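Local coordinates for protein tRNA modification GTPase MnmE (Chlorobium tepidum, PDB 3GEE) that probably hydrolyses GTP and takes part in adding a carboxymethylaminomethyl group to the wobble uridine of certain tRNAs, at residues Phe346-Asn351 with Thr372-Ile377. Sequence-based numbering, arbitrary orientation.
Sequences FLTVAN and TEVIGI. With GDP (guanosine-5'-diphosphate), chain B.
T348 and A350 pair with the strand 374-376 in parallel register. T348 N donates to E373 O, and T348 O accepts from I375 N at 2.8 Å. Two residues on, A350 N donates to I375 O, and A350 O takes I377 N at 2.7 Å. On one face of the sheet, L347 CD1 meets I375 CD1 and V349 CG1 lies 3.5 Å from I377 CG1. H391 of helix 385-392 touches I375, and I385 and L388 touch I377. On the other face, V374 CG2 packs against T348 CB and V374 CG1 lies 4.1 Å from A350 CB. I363, I366 and A367 of helix 360-370 pack on V374. CG of N351 is anti to its backbone N (chi1 -162°), and the amide it carries lies between I377 and the guanine of GDP. Its OD1 touches I377 CG2 at 3.3 Å and accepts a hydrogen bond from A379 N. Its ND2 donates to A244 O in the P-loop and lies 3.3 Å from GDP N7. The amide thus ties the loop after I377 to the P-loop beside the base. An alanine at N351 would probably leave A379 N and A244 O without these side-chain partners and open a gap beside the guanine. Helix 360-370 links the two strands in a beta-alpha-beta unit at the edge of the G-domain sheet. The asparagine at the strand end, with D354 hydrogen-bonded to GDP through OD2, is consistent with the NKxD guanine-recognition motif of TRAFAC GTPases.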
ATOM      1  N   PHE A 346     -29.511  24.310 -12.030  1.00102.01           N
ATOM      2  CA  PHE A 346     -28.911  24.907 -13.210  1.00102.02           C
ATOM      3  C   PHE A 346     -28.051  26.106 -12.852  1.00102.03           C
ATOM      4  O   PHE A 346     -28.364  26.860 -11.932  1.00102.13           O
ATOM      5  CB  PHE A 346     -29.967  25.291 -14.239  1.00102.06           C
ATOM      6  CG  PHE A 346     -29.484  25.171 -15.644  1.00102.32           C
ATOM      7  CD1 PHE A 346     -28.750  26.196 -16.233  1.00102.51           C
ATOM      8  CD2 PHE A 346     -29.725  24.017 -16.372  1.00102.76           C
ATOM      9  CE1 PHE A 346     -28.281  26.078 -17.527  1.00102.62           C
ATOM     10  CE2 PHE A 346     -29.265  23.891 -17.670  1.00103.00           C
ATOM     11  CZ  PHE A 346     -28.540  24.922 -18.250  1.00102.73           C
ATOM     12  N   LEU A 347     -26.959  26.269 -13.592  1.00102.04           N
ATOM     13  CA  LEU A 347     -25.984  27.303 -13.309  1.00102.01           C
ATOM     14  C   LEU A 347     -25.275  27.661 -14.609  1.00101.96           C
ATOM     15  O   LEU A 347     -24.557  26.833 -15.178  1.00101.93           O
ATOM     16  CB  LEU A 347     -24.987  26.780 -12.268  1.00102.10           C
ATOM     17  CG  LEU A 347     -24.522  27.653 -11.101  1.00102.42           C
ATOM     18  CD1 LEU A 347     -23.523  28.700 -11.561  1.00102.70           C
ATOM     19  CD2 LEU A 347     -25.706  28.292 -10.361  1.00102.97           C
ATOM     20  N   THR A 348     -25.499  28.887 -15.086  1.00101.82           N
ATOM     21  CA  THR A 348     -24.913  29.342 -16.350  1.00101.64           C
ATOM     22  C   THR A 348     -23.548  29.959 -16.106  1.00101.58           C
ATOM     23  O   THR A 348     -23.415  30.939 -15.369  1.00101.63           O
ATOM     24  CB  THR A 348     -25.822  30.345 -17.087  1.00101.67           C
ATOM     25  OG1 THR A 348     -27.114  29.762 -17.270  1.00101.66           O
ATOM     26  CG2 THR A 348     -25.241  30.712 -18.455  1.00101.47           C
ATOM     27  N   VAL A 349     -22.542  29.371 -16.736  1.00101.46           N
ATOM     28  CA  VAL A 349     -21.165  29.778 -16.530  1.00101.49           C
ATOM     29  C   VAL A 349     -20.626  30.456 -17.785  1.00101.59           C
ATOM     30  O   VAL A 349     -20.292  29.799 -18.779  1.00101.51           O
ATOM     31  CB  VAL A 349     -20.279  28.579 -16.134  1.00101.44           C
ATOM     32  CG1 VAL A 349     -18.940  29.064 -15.633  1.00101.30           C
ATOM     33  CG2 VAL A 349     -20.963  27.737 -15.066  1.00101.24           C
ATOM     34  N   ALA A 350     -20.562  31.782 -17.727  1.00101.70           N
ATOM     35  CA  ALA A 350     -20.068  32.589 -18.832  1.00101.84           C
ATOM     36  C   ALA A 350     -18.545  32.629 -18.796  1.00101.96           C
ATOM     37  O   ALA A 350     -17.953  33.259 -17.917  1.00101.90           O
ATOM     38  CB  ALA A 350     -20.655  33.991 -18.763  1.00101.74           C
ATOM     39  N   ASN A 351     -17.919  31.941 -19.748  1.00102.23           N
ATOM     40  CA  ASN A 351     -16.464  31.796 -19.781  1.00102.53           C
ATOM     41  C   ASN A 351     -15.764  32.872 -20.619  1.00102.84           C
ATOM     42  O   ASN A 351     -16.408  33.596 -21.381  1.00102.94           O
ATOM     43  CB  ASN A 351     -16.084  30.397 -20.277  1.00102.44           C
ATOM     44  CG  ASN A 351     -14.655  30.013 -19.925  1.00102.74           C
ATOM     45  OD1 ASN A 351     -14.080  30.519 -18.959  1.00103.13           O
ATOM     46  ND2 ASN A 351     -14.075  29.113 -20.710  1.00102.86           N
ATOM     47  N   THR A 372     -31.926  31.885 -15.914  1.00 99.93           N
ATOM     48  CA  THR A 372     -31.001  31.138 -15.078  1.00100.52           C
ATOM     49  C   THR A 372     -30.103  32.118 -14.329  1.00101.00           C
ATOM     50  O   THR A 372     -30.156  33.326 -14.579  1.00101.13           O
ATOM     51  CB  THR A 372     -30.110  30.215 -15.923  1.00100.60           C
ATOM     52  OG1 THR A 372     -29.203  31.007 -16.702  1.00100.49           O
ATOM     53  CG2 THR A 372     -30.951  29.339 -16.845  1.00100.69           C
ATOM     54  N   GLU A 373     -29.286  31.599 -13.412  1.00101.41           N
ATOM     55  CA  GLU A 373     -28.258  32.405 -12.772  1.00102.09           C
ATOM     56  C   GLU A 373     -26.929  32.302 -13.511  1.00102.36           C
ATOM     57  O   GLU A 373     -26.467  31.203 -13.842  1.00102.50           O
ATOM     58  CB  GLU A 373     -28.084  32.030 -11.304  1.00102.28           C
ATOM     59  CG  GLU A 373     -28.726  33.022 -10.345  1.00103.63           C
ATOM     60  CD  GLU A 373     -27.998  33.105  -9.012  1.00105.09           C
ATOM     61  OE1 GLU A 373     -27.646  32.041  -8.460  1.00105.74           O
ATOM     62  OE2 GLU A 373     -27.783  34.235  -8.517  1.00105.76           O
ATOM     63  N   VAL A 374     -26.319  33.460 -13.757  1.00102.61           N
ATOM     64  CA  VAL A 374     -25.092  33.547 -14.549  1.00102.70           C
ATOM     65  C   VAL A 374     -23.894  33.937 -13.685  1.00102.74           C
ATOM     66  O   VAL A 374     -24.007  34.780 -12.790  1.00102.69           O
ATOM     67  CB  VAL A 374     -25.256  34.540 -15.733  1.00102.66           C
ATOM     68  CG1 VAL A 374     -23.973  34.658 -16.538  1.00102.75           C
ATOM     69  CG2 VAL A 374     -26.393  34.103 -16.638  1.00102.64           C
ATOM     70  N   ILE A 375     -22.754  33.303 -13.955  1.00102.88           N
ATOM     71  CA  ILE A 375     -21.497  33.639 -13.292  1.00103.09           C
ATOM     72  C   ILE A 375     -20.378  33.859 -14.308  1.00103.29           C
ATOM     73  O   ILE A 375     -20.164  33.036 -15.204  1.00103.31           O
ATOM     74  CB  ILE A 375     -21.093  32.573 -12.245  1.00103.05           C
ATOM     75  CG1 ILE A 375     -22.021  32.665 -11.033  1.00103.24           C
ATOM     76  CG2 ILE A 375     -19.641  32.761 -11.793  1.00102.93           C
ATOM     77  CD1 ILE A 375     -21.994  31.460 -10.140  1.00103.24           C
ATOM     78  N   GLY A 376     -19.684  34.986 -14.157  1.00103.47           N
ATOM     79  CA  GLY A 376     -18.525  35.313 -14.976  1.00103.80           C
ATOM     80  C   GLY A 376     -17.312  34.494 -14.581  1.00104.09           C
ATOM     81  O   GLY A 376     -16.933  34.449 -13.406  1.00104.04           O
ATOM     82  N   ILE A 377     -16.702  33.853 -15.574  1.00104.39           N
ATOM     83  CA  ILE A 377     -15.587  32.938 -15.355  1.00104.57           C
ATOM     84  C   ILE A 377     -14.479  33.126 -16.382  1.00104.80           C
ATOM     85  O   ILE A 377     -14.740  33.284 -17.577  1.00104.78           O
ATOM     86  CB  ILE A 377     -16.075  31.455 -15.345  1.00104.53           C
ATOM     87  CG1 ILE A 377     -16.665  31.089 -13.978  1.00104.62           C
ATOM     88  CG2 ILE A 377     -14.966  30.472 -15.735  1.00104.31           C
ATOM     89  CD1 ILE A 377     -15.735  31.319 -12.802  1.00105.14           C
TER
HETATM   90  PB  GDP B 474     -13.789  22.444 -24.927  1.00130.76           P
HETATM   91  O1B GDP B 474     -13.634  21.447 -23.805  1.00130.96           O
HETATM   92  O2B GDP B 474     -15.250  22.648 -25.246  1.00130.69           O
HETATM   93  O3B GDP B 474     -13.061  21.943 -26.151  1.00130.90           O
HETATM   94  O3A GDP B 474     -13.158  23.848 -24.479  1.00131.04           O
HETATM   95  PA  GDP B 474     -11.606  23.954 -24.075  1.00131.24           P
HETATM   96  O1A GDP B 474     -11.456  23.923 -22.578  1.00131.19           O
HETATM   97  O2A GDP B 474     -10.802  22.850 -24.721  1.00131.30           O
HETATM   98  O5' GDP B 474     -11.171  25.397 -24.637  1.00131.13           O
HETATM   99  C5' GDP B 474     -11.008  25.600 -26.039  1.00130.89           C
HETATM  100  C4' GDP B 474     -10.042  26.753 -26.266  1.00130.64           C
HETATM  101  O4' GDP B 474     -10.529  27.931 -25.615  1.00130.47           O
HETATM  102  C3' GDP B 474      -8.670  26.445 -25.690  1.00130.67           C
HETATM  103  O3' GDP B 474      -7.726  26.274 -26.753  1.00130.79           O
HETATM  104  C2' GDP B 474      -8.325  27.617 -24.780  1.00130.69           C
HETATM  105  O2' GDP B 474      -7.105  28.258 -25.170  1.00130.85           O
HETATM  106  C1' GDP B 474      -9.486  28.595 -24.897  1.00130.32           C
HETATM  107  N9  GDP B 474      -9.967  29.006 -23.553  1.00130.14           N
HETATM  108  C8  GDP B 474     -10.646  28.228 -22.689  1.00130.14           C
HETATM  109  N7  GDP B 474     -10.941  28.902 -21.549  1.00130.11           N
HETATM  110  C5  GDP B 474     -10.447  30.146 -21.673  1.00130.02           C
HETATM  111  C6  GDP B 474     -10.413  31.372 -20.835  1.00130.17           C
HETATM  112  O6  GDP B 474     -10.932  31.398 -19.698  1.00130.15           O
HETATM  113  N1  GDP B 474      -9.798  32.455 -21.333  1.00130.27           N
HETATM  114  C2  GDP B 474      -9.223  32.465 -22.554  1.00130.20           C
HETATM  115  N2  GDP B 474      -8.626  33.607 -22.973  1.00130.10           N
HETATM  116  N3  GDP B 474      -9.221  31.377 -23.375  1.00130.14           N
HETATM  117  C4  GDP B 474      -9.806  30.211 -22.997  1.00130.04           C